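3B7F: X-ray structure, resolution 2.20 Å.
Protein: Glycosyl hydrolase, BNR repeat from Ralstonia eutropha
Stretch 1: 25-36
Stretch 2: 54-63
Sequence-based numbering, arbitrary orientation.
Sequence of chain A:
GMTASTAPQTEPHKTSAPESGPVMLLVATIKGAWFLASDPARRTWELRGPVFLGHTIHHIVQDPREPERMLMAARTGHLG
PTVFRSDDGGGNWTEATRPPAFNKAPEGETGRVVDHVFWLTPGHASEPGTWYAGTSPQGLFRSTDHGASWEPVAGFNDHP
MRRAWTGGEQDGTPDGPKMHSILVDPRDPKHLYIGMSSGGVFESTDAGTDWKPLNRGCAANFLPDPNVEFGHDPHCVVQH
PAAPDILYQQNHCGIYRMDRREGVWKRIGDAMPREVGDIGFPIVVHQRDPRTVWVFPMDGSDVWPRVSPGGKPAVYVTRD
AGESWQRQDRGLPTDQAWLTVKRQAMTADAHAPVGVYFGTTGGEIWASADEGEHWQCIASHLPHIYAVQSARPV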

# COMPACT_ATOMS: atom_id res chain seq x y z
N LEU A 25 -14.85 1.95 -3.34
CA LEU A 25 -13.59 1.18 -3.42
C LEU A 25 -13.08 1.40 -4.83
O LEU A 25 -13.85 1.30 -5.75
CB LEU A 25 -13.78 -0.31 -3.14
CG LEU A 25 -14.41 -0.71 -1.80
CD1 LEU A 25 -14.59 -2.22 -1.81
CD2 LEU A 25 -13.58 -0.25 -0.57
N LEU A 26 -11.81 1.73 -4.96
CA LEU A 26 -11.13 2.04 -6.21
C LEU A 26 -10.25 0.84 -6.46
O LEU A 26 -9.29 0.64 -5.71
CB LEU A 26 -10.28 3.30 -6.04
CG LEU A 26 -10.89 4.49 -5.28
CD1 LEU A 26 -9.84 5.67 -5.24
CD2 LEU A 26 -12.21 4.92 -5.89
N VAL A 27 -10.57 0.06 -7.52
CA VAL A 27 -9.97 -1.21 -7.77
C VAL A 27 -9.10 -1.20 -9.01
O VAL A 27 -9.61 -1.04 -10.13
CB VAL A 27 -11.07 -2.31 -7.95
CG1 VAL A 27 -10.42 -3.69 -8.11
CG2 VAL A 27 -12.08 -2.30 -6.80
N ALA A 28 -7.80 -1.39 -8.81
CA ALA A 28 -6.80 -1.40 -9.88
C ALA A 28 -6.52 -2.83 -10.26
O ALA A 28 -6.22 -3.65 -9.38
CB ALA A 28 -5.51 -0.71 -9.41
N THR A 29 -6.63 -3.15 -11.55
CA THR A 29 -6.35 -4.50 -12.03
C THR A 29 -5.44 -4.43 -13.24
O THR A 29 -5.24 -3.38 -13.86
CB THR A 29 -7.63 -5.30 -12.44
OG1 THR A 29 -8.00 -4.99 -13.78
CG2 THR A 29 -8.79 -5.05 -11.48
N ILE A 30 -4.92 -5.61 -13.57
CA ILE A 30 -4.04 -5.80 -14.69
C ILE A 30 -4.66 -5.40 -16.05
O ILE A 30 -3.90 -5.15 -17.00
CB ILE A 30 -3.55 -7.27 -14.72
CG1 ILE A 30 -2.27 -7.41 -15.56
CG2 ILE A 30 -4.70 -8.20 -15.17
CD1 ILE A 30 -1.50 -8.75 -15.32
N LYS A 31 -6.01 -5.35 -16.15
CA LYS A 31 -6.70 -4.97 -17.39
C LYS A 31 -7.74 -3.86 -17.24
O LYS A 31 -8.63 -3.75 -18.09
CB LYS A 31 -7.34 -6.21 -18.07
CG LYS A 31 -6.34 -7.24 -18.58
CD LYS A 31 -5.56 -6.76 -19.81
CE LYS A 31 -4.54 -7.81 -20.19
NZ LYS A 31 -3.71 -7.32 -21.29
N GLY A 32 -7.59 -3.01 -16.22
CA GLY A 32 -8.48 -1.85 -16.04
C GLY A 32 -8.78 -1.49 -14.61
O GLY A 32 -8.36 -2.19 -13.68
N ALA A 33 -9.51 -0.39 -14.48
CA ALA A 33 -10.00 0.14 -13.22
C ALA A 33 -11.50 -0.16 -13.09
O ALA A 33 -12.27 -0.01 -14.04
CB ALA A 33 -9.76 1.65 -13.12
N TRP A 34 -11.89 -0.61 -11.91
CA TRP A 34 -13.29 -0.81 -11.58
C TRP A 34 -13.50 -0.04 -10.28
O TRP A 34 -12.55 0.27 -9.57
CB TRP A 34 -13.64 -2.28 -11.44
CG TRP A 34 -14.02 -3.00 -12.69
CD1 TRP A 34 -15.29 -3.27 -13.11
CD2 TRP A 34 -13.14 -3.61 -13.64
NE1 TRP A 34 -15.24 -4.01 -14.26
CE2 TRP A 34 -13.94 -4.23 -14.61
CE3 TRP A 34 -11.74 -3.65 -13.79
CZ2 TRP A 34 -13.41 -4.88 -15.72
CZ3 TRP A 34 -11.21 -4.33 -14.89
CH2 TRP A 34 -12.05 -4.95 -15.82
N PHE A 35 -14.76 0.29 -10.02
CA PHE A 35 -15.17 1.10 -8.90
C PHE A 35 -16.38 0.49 -8.27
O PHE A 35 -17.31 0.11 -8.99
CB PHE A 35 -15.49 2.50 -9.38
CG PHE A 35 -14.32 3.19 -9.99
CD1 PHE A 35 -13.44 3.90 -9.20
CD2 PHE A 35 -14.07 3.08 -11.35
CE1 PHE A 35 -12.32 4.51 -9.76
CE2 PHE A 35 -12.96 3.69 -11.91
CZ PHE A 35 -12.09 4.42 -11.11
N LEU A 36 -16.35 0.36 -6.95
CA LEU A 36 -17.47 -0.22 -6.20
C LEU A 36 -18.06 0.85 -5.31
O LEU A 36 -17.32 1.55 -4.66
CB LEU A 36 -17.05 -1.45 -5.40
CG LEU A 36 -16.99 -2.77 -6.15
CD1 LEU A 36 -16.04 -3.75 -5.48
CD2 LEU A 36 -18.43 -3.37 -6.31
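Stretch 2, residues 54-63: GHTIHHIVQD

Stretch 1 is a β-hairpin: strand 25-29 turns back through a type I turn from Thr29 to Gly32 into strand 32-36. Its backbone ladder is internally satisfied. Leu25 and Leu36 exchange two hydrogen bonds (Leu25 N to Leu36 O, 2.8 Å; Leu36 N to Leu25 O, 2.9 Å), as do Val27 and Trp34 (N to O, 2.9 Å each way), and Thr29 N donates to Gly32 O at 2.9 Å. The Thr29 hydroxyl braces the turn, accepting from Lys31 N (3.1 Å to OG1) while OG1 donates to Gly32 O (2.8 Å). Gly32, with phi/psi of 145/176, adopts a backbone conformation that calls for glycine.

Stretch 2 enters through Gly54 and His55 and becomes extended from Thr56 onward, with a break in the β conformation at His58 (phi/psi -92/-31). Its strand runs roughly antiparallel to strand 25-29, at 143° between their N-to-C directions (signed crossing angle -143°) and 5.1 Å at closest approach. The CA atoms of Ile30 and Thr56 lie 4.2 Å apart, those of Leu26 and Ile60 5.9 Å, so the backbones are closer near the turn.

Direct hydrogen bonds across the contact gather at the turn end. Thr29 O, which also takes a weak bond from Gly32 N (3.4 Å), accepts from Ile57 N at 2.9 Å with a nearly straight geometry of 165°. Ile30 O receives the Thr56 hydroxyl (OG1 to O, 3.1 Å), supplemented by a CA-H...O contact from Thr56 CA at 3.3 Å. Lys31 O accepts from Gly54 N at 2.9 Å. Three successive carbonyls of the hairpin are thus satisfied by stretch 2. Although Gly32 N lies 2.9 Å from His55 O, the angle is too poor for a hydrogen bond. Farther along, water 1 bridges the backbones, donating to Leu26 O (3.0 Å) and accepting from Ile60 N (2.9 Å), so that these two groups are satisfied without direct pairing.

Apolar side chains fill the space between the stretches. Ile60, the residue most covered by the hairpin, places CB 3.8 Å from Leu26 CB and CD1 3.5 Å from Ala33 CB, reaching both hairpin strands; its CG2 meets Phe35 CE1 obliquely at 4.4 Å. The small side chain of Ala28 points toward stretch 2 and fits closely, with CB 3.2 Å from Ile57 O and 3.7 Å from Ile57 CG2. Ile57 CG1 packs 3.4 Å from Gly32 C, and Leu26 CD1 reaches Ile60 O at 3.6 Å. Altogether 604 Å² is buried between the stretches.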

# COMPACT_ATOMS: atom_id res chain seq x y z
N GLY A 54 -8.05 -2.81 -20.75
CA GLY A 54 -6.83 -3.18 -21.46
C GLY A 54 -5.53 -2.56 -20.99
O GLY A 54 -4.46 -2.96 -21.44
N HIS A 55 -5.61 -1.58 -20.08
CA HIS A 55 -4.44 -0.96 -19.48
C HIS A 55 -4.21 -1.63 -18.12
O HIS A 55 -5.15 -2.06 -17.47
CB HIS A 55 -4.68 0.54 -19.27
CG HIS A 55 -4.87 1.33 -20.53
ND1 HIS A 55 -4.47 2.65 -20.64
CD2 HIS A 55 -5.39 1.00 -21.74
CE1 HIS A 55 -4.77 3.10 -21.84
NE2 HIS A 55 -5.33 2.12 -22.53
N THR A 56 -2.95 -1.70 -17.72
CA THR A 56 -2.52 -2.24 -16.44
C THR A 56 -2.56 -1.07 -15.47
O THR A 56 -1.87 -0.08 -15.68
CB THR A 56 -1.09 -2.82 -16.54
OG1 THR A 56 -1.09 -3.86 -17.51
CG2 THR A 56 -0.62 -3.39 -15.20
N ILE A 57 -3.40 -1.18 -14.44
CA ILE A 57 -3.58 -0.12 -13.47
C ILE A 57 -2.95 -0.57 -12.17
O ILE A 57 -3.35 -1.59 -11.61
CB ILE A 57 -5.09 0.24 -13.23
CG1 ILE A 57 -5.89 0.32 -14.54
CG2 ILE A 57 -5.17 1.54 -12.36
CD1 ILE A 57 -5.34 1.28 -15.64
N HIS A 58 -2.00 0.22 -11.69
CA HIS A 58 -1.29 -0.11 -10.46
C HIS A 58 -1.82 0.44 -9.15
O HIS A 58 -1.63 -0.20 -8.12
CB HIS A 58 0.19 0.27 -10.62
CG HIS A 58 0.92 -0.70 -11.47
ND1 HIS A 58 1.38 -1.90 -10.96
CD2 HIS A 58 1.21 -0.70 -12.79
CE1 HIS A 58 1.95 -2.58 -11.94
NE2 HIS A 58 1.85 -1.88 -13.06
N HIS A 59 -2.44 1.60 -9.17
CA HIS A 59 -2.90 2.24 -7.95
C HIS A 59 -3.88 3.36 -8.29
O HIS A 59 -3.64 4.10 -9.24
CB HIS A 59 -1.68 2.80 -7.22
CG HIS A 59 -1.84 2.94 -5.73
ND1 HIS A 59 -0.99 3.73 -5.00
CD2 HIS A 59 -2.72 2.41 -4.85
CE1 HIS A 59 -1.32 3.65 -3.72
NE2 HIS A 59 -2.35 2.84 -3.60
N ILE A 60 -4.97 3.45 -7.54
CA ILE A 60 -5.97 4.51 -7.74
C ILE A 60 -6.17 5.07 -6.34
O ILE A 60 -6.52 4.33 -5.42
CB ILE A 60 -7.33 4.02 -8.35
CG1 ILE A 60 -7.14 3.01 -9.49
CG2 ILE A 60 -8.13 5.24 -8.84
CD1 ILE A 60 -8.42 2.34 -9.91
N VAL A 61 -5.88 6.37 -6.18
CA VAL A 61 -5.97 7.01 -4.88
C VAL A 61 -6.75 8.32 -4.97
O VAL A 61 -6.56 9.09 -5.89
CB VAL A 61 -4.57 7.32 -4.33
CG1 VAL A 61 -4.68 7.94 -2.93
CG2 VAL A 61 -3.69 6.06 -4.32
N GLN A 62 -7.65 8.53 -4.01
CA GLN A 62 -8.40 9.77 -3.87
C GLN A 62 -7.60 10.73 -3.01
O GLN A 62 -6.95 10.29 -2.05
CB GLN A 62 -9.71 9.51 -3.15
CG GLN A 62 -10.56 10.74 -2.92
CD GLN A 62 -11.85 10.39 -2.29
OE1 GLN A 62 -11.89 9.80 -1.21
NE2 GLN A 62 -12.94 10.73 -2.95
N ASP A 63 -7.66 12.02 -3.33
CA ASP A 63 -7.04 13.06 -2.52
C ASP A 63 -8.01 13.28 -1.34
O ASP A 63 -9.12 13.76 -1.56
CB ASP A 63 -6.87 14.35 -3.34
CG ASP A 63 -5.96 15.36 -2.68
OD1 ASP A 63 -5.75 15.28 -1.46
OD2 ASP A 63 -5.43 16.24 -3.40
O HOH W 1 -6.43 1.58 -5.81